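Local coordinates for protein oxidoreductase (Bordetella pertussis, PDB 3Q2K) that probably oxidises a UDP-linked N-acetylglucosaminuronic acid with an NAD cofactor, a step in making a diacetamido-dideoxy-mannuronic acid sugar, at residues F33-C38 with A95-T100. Residues are numbered along the deposited sequence; the frame is centred on the assembly and turned at random.
Sequences FGLVGC and ALVLAT. With NAI (1,4-dihydronicotinamide adenine dinucleotide), chain U.
Val36 lies across from Leu98 and reaches along the neighbouring strand as far as the cofactor. Its CB lies 3.4 Å from Val97 O, with CD2 of Leu98 next nearest. Val36 CG2, beside its own backbone N, also stays near Val97 O and runs back toward the methyls of Leu96 and Leu98, 3.9 Å from Leu96 CD2. The other methyl stands anti to that N (chi1 -176°), which turns it forward to the methyl CG2 of Thr100. There Val36 CG1 is also 3.8 Å from adenine atom C2A of the NADH. The same face is closed by helices 84-90 and 105-114, with Leu84 and Gln108 against Val36.

The two strands run parallel and are stitched by four backbone hydrogen bonds: Gly34 N to Ala95 O, Val97 N to Gly34 O, Val36 N to Val97 O, and Ala99 N to Val36 O. They are the neighbouring central strands of the Rossmann sheet, with 56-62 beyond the first and 118-121 beyond the second, and the dinucleotide lies across their C-terminal ends. Gly34 has no CB, and CD2 of Leu96 occupies that side of the strand, 3.5 Å from Gly34 CA.

On the other face, Leu35 CD1 packs 3.5 Å from Val97 CG1 and also reaches Ala99 CB, while Val97 CG2 touches Phe33 CD1. Helix 42-50 lies over this layer, placing Ile46 on Leu35 and His45 on Val97.

Past the last bridge both segments lead into the cofactor pocket. Gly37, with a positive phi of 102°, brings its bare CA within 3.6 Å of ribose atom O4B. Thr100 CG2 sits 3.4 Å from adenine atom N3A, and Thr100 O accepts a hydrogen bond from His105, another residue of the NADH site.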
loop_
_atom_site.group_PDB
_atom_site.type_symbol
_atom_site.label_atom_id
_atom_site.label_comp_id
_atom_site.label_asym_id
_atom_site.label_seq_id
_atom_site.Cartn_x
_atom_site.Cartn_y
_atom_site.Cartn_z
ATOM N N PHE C 33 -48.246 19.399 -6.096
ATOM C CA PHE C 33 -46.815 19.551 -5.842
ATOM C C PHE C 33 -46.492 20.662 -4.852
ATOM O O PHE C 33 -47.116 21.720 -4.871
ATOM C CB PHE C 33 -46.068 19.995 -7.100
ATOM C CG PHE C 33 -45.768 18.887 -8.063
ATOM C CD1 PHE C 33 -44.736 18.003 -7.824
ATOM C CD2 PHE C 33 -46.498 18.768 -9.228
ATOM C CE1 PHE C 33 -44.447 17.014 -8.737
ATOM C CE2 PHE C 33 -46.219 17.777 -10.141
ATOM C CZ PHE C 33 -45.195 16.898 -9.890
ATOM N N GLY C 34 -45.450 20.449 -4.057
ATOM C CA GLY C 34 -44.924 21.493 -3.187
ATOM C C GLY C 34 -43.477 21.728 -3.561
ATOM O O GLY C 34 -42.752 20.771 -3.833
ATOM N N LEU C 35 -43.076 22.994 -3.595
ATOM C CA LEU C 35 -41.698 23.362 -3.891
ATOM C C LEU C 35 -40.973 23.867 -2.647
ATOM O O LEU C 35 -41.460 24.748 -1.937
ATOM C CB LEU C 35 -41.672 24.418 -4.997
ATOM C CG LEU C 35 -40.286 24.939 -5.385
ATOM C CD1 LEU C 35 -39.468 23.805 -5.957
ATOM C CD2 LEU C 35 -40.388 26.045 -6.431
ATOM N N VAL C 36 -39.821 23.266 -2.365
ATOM C CA VAL C 36 -39.001 23.638 -1.211
ATOM C C VAL C 36 -37.698 24.258 -1.716
ATOM O O VAL C 36 -36.865 23.582 -2.324
ATOM C CB VAL C 36 -38.666 22.388 -0.386
ATOM C CG1 VAL C 36 -37.897 22.741 0.884
ATOM C CG2 VAL C 36 -39.946 21.615 -0.103
ATOM N N GLY C 37 -37.530 25.551 -1.459
ATOM C CA GLY C 37 -36.418 26.338 -1.980
ATOM C C GLY C 37 -36.814 27.215 -3.155
ATOM O O GLY C 37 -37.095 26.714 -4.246
ATOM N N CYS C 38 -36.823 28.529 -2.950
ATOM C CA CYS C 38 -37.267 29.433 -4.007
ATOM C C CYS C 38 -36.118 30.276 -4.528
ATOM O O CYS C 38 -36.208 31.500 -4.583
ATOM C CB CYS C 38 -38.371 30.369 -3.516
ATOM S SG CYS C 38 -39.751 29.413 -2.852
ATOM N N ALA C 95 -46.471 15.500 -3.355
ATOM C CA ALA C 95 -45.048 15.361 -3.642
ATOM C C ALA C 95 -44.311 16.670 -3.379
ATOM O O ALA C 95 -44.737 17.747 -3.792
ATOM C CB ALA C 95 -44.861 14.946 -5.093
ATOM N N LEU C 96 -43.170 16.589 -2.709
ATOM C CA LEU C 96 -42.364 17.785 -2.521
ATOM C C LEU C 96 -41.118 17.841 -3.395
ATOM O O LEU C 96 -40.363 16.877 -3.535
ATOM C CB LEU C 96 -42.025 17.902 -1.039
ATOM C CG LEU C 96 -43.376 18.316 -0.462
ATOM C CD1 LEU C 96 -43.518 17.791 0.950
ATOM C CD2 LEU C 96 -43.390 19.833 -0.480
ATOM N N VAL C 97 -40.916 19.006 -3.996
ATOM C CA VAL C 97 -39.776 19.192 -4.877
ATOM C C VAL C 97 -38.653 19.847 -4.087
ATOM O O VAL C 97 -38.870 20.865 -3.425
ATOM C CB VAL C 97 -40.127 20.079 -6.079
ATOM C CG1 VAL C 97 -38.831 20.425 -6.790
ATOM C CG2 VAL C 97 -41.090 19.358 -7.014
ATOM N N LEU C 98 -37.462 19.257 -4.141
ATOM C CA LEU C 98 -36.370 19.742 -3.295
ATOM C C LEU C 98 -35.357 20.529 -4.127
ATOM O O LEU C 98 -34.658 19.989 -4.990
ATOM C CB LEU C 98 -35.759 18.615 -2.456
ATOM C CG LEU C 98 -36.703 17.694 -1.676
ATOM C CD1 LEU C 98 -35.989 16.496 -1.023
ATOM C CD2 LEU C 98 -37.405 18.524 -0.617
ATOM N N ALA C 99 -35.356 21.840 -3.899
ATOM C CA ALA C 99 -34.695 22.786 -4.795
ATOM C C ALA C 99 -33.734 23.580 -3.931
ATOM O O ALA C 99 -33.383 24.715 -4.236
ATOM C CB ALA C 99 -35.690 23.697 -5.471
ATOM N N THR C 100 -33.369 22.966 -2.810
ATOM C CA THR C 100 -32.473 23.582 -1.846
ATOM C C THR C 100 -31.002 23.262 -2.141
ATOM O O THR C 100 -30.693 22.527 -3.082
ATOM C CB THR C 100 -32.846 23.071 -0.445
ATOM O OG1 THR C 100 -33.073 21.655 -0.520
ATOM C CG2 THR C 100 -34.110 23.790 0.029
HETATM P PA NAI U . -30.044 28.702 -4.607
HETATM O O1A NAI U . -29.208 29.400 -3.607
HETATM O O2A NAI U . -30.403 29.772 -5.758
HETATM O O5B NAI U . -31.569 28.420 -4.168
HETATM C C5B NAI U . -31.570 28.225 -2.759
HETATM C C4B NAI U . -32.926 28.381 -2.081
HETATM O O4B NAI U . -33.069 27.397 -1.048
HETATM C C3B NAI U . -32.723 29.778 -1.462
HETATM O O3B NAI U . -33.879 30.558 -1.777
HETATM C C2B NAI U . -32.495 29.387 0.025
HETATM O O2B NAI U . -32.992 30.366 0.942
HETATM C C1B NAI U . -33.459 28.181 0.089
HETATM N N9A NAI U . -33.189 27.460 1.321
HETATM C C8A NAI U . -32.016 27.364 2.002
HETATM N N7A NAI U . -32.222 26.602 3.040
HETATM C C5A NAI U . -33.503 26.174 3.112
HETATM C C6A NAI U . -34.265 25.357 3.969
HETATM N N6A NAI U . -33.712 24.741 5.078
HETATM N N1A NAI U . -35.541 25.161 3.651
HETATM C C2A NAI U . -36.089 25.690 2.571
HETATM N N3A NAI U . -35.413 26.462 1.746
HETATM C C4A NAI U . -34.129 26.707 1.971
HETATM O O3 NAI U . -29.182 27.665 -5.474
HETATM P PN NAI U . -29.976 26.815 -6.581
HETATM O O1N NAI U . -29.116 27.088 -7.828
HETATM O O2N NAI U . -31.417 27.163 -7.011
HETATM O O5D NAI U . -29.713 25.269 -6.188
HETATM C C5D NAI U . -30.777 24.504 -6.739
HETATM C C4D NAI U . -30.675 23.043 -6.285
HETATM O O4D NAI U . -31.018 22.435 -7.549
HETATM C C3D NAI U . -29.233 22.594 -5.972
HETATM O O3D NAI U . -29.128 21.213 -5.648
HETATM C C2D NAI U . -28.619 22.719 -7.381
HETATM O O2D NAI U . -27.587 21.743 -7.472
HETATM C C1D NAI U . -29.780 22.125 -8.213
HETATM N N1N NAI U . -29.867 22.675 -9.564
HETATM C C2N NAI U . -30.144 21.834 -10.536
HETATM C C3N NAI U . -30.238 22.331 -11.829
HETATM C C7N NAI U . -30.530 21.404 -12.936
HETATM O O7N NAI U . -30.218 21.712 -14.069
HETATM N N7N NAI U . -31.107 20.221 -12.642
HETATM C C4N NAI U . -30.016 23.687 -12.067
HETATM C C5N NAI U . -29.710 24.500 -10.992
HETATM C C6N NAI U . -29.653 23.964 -9.719
#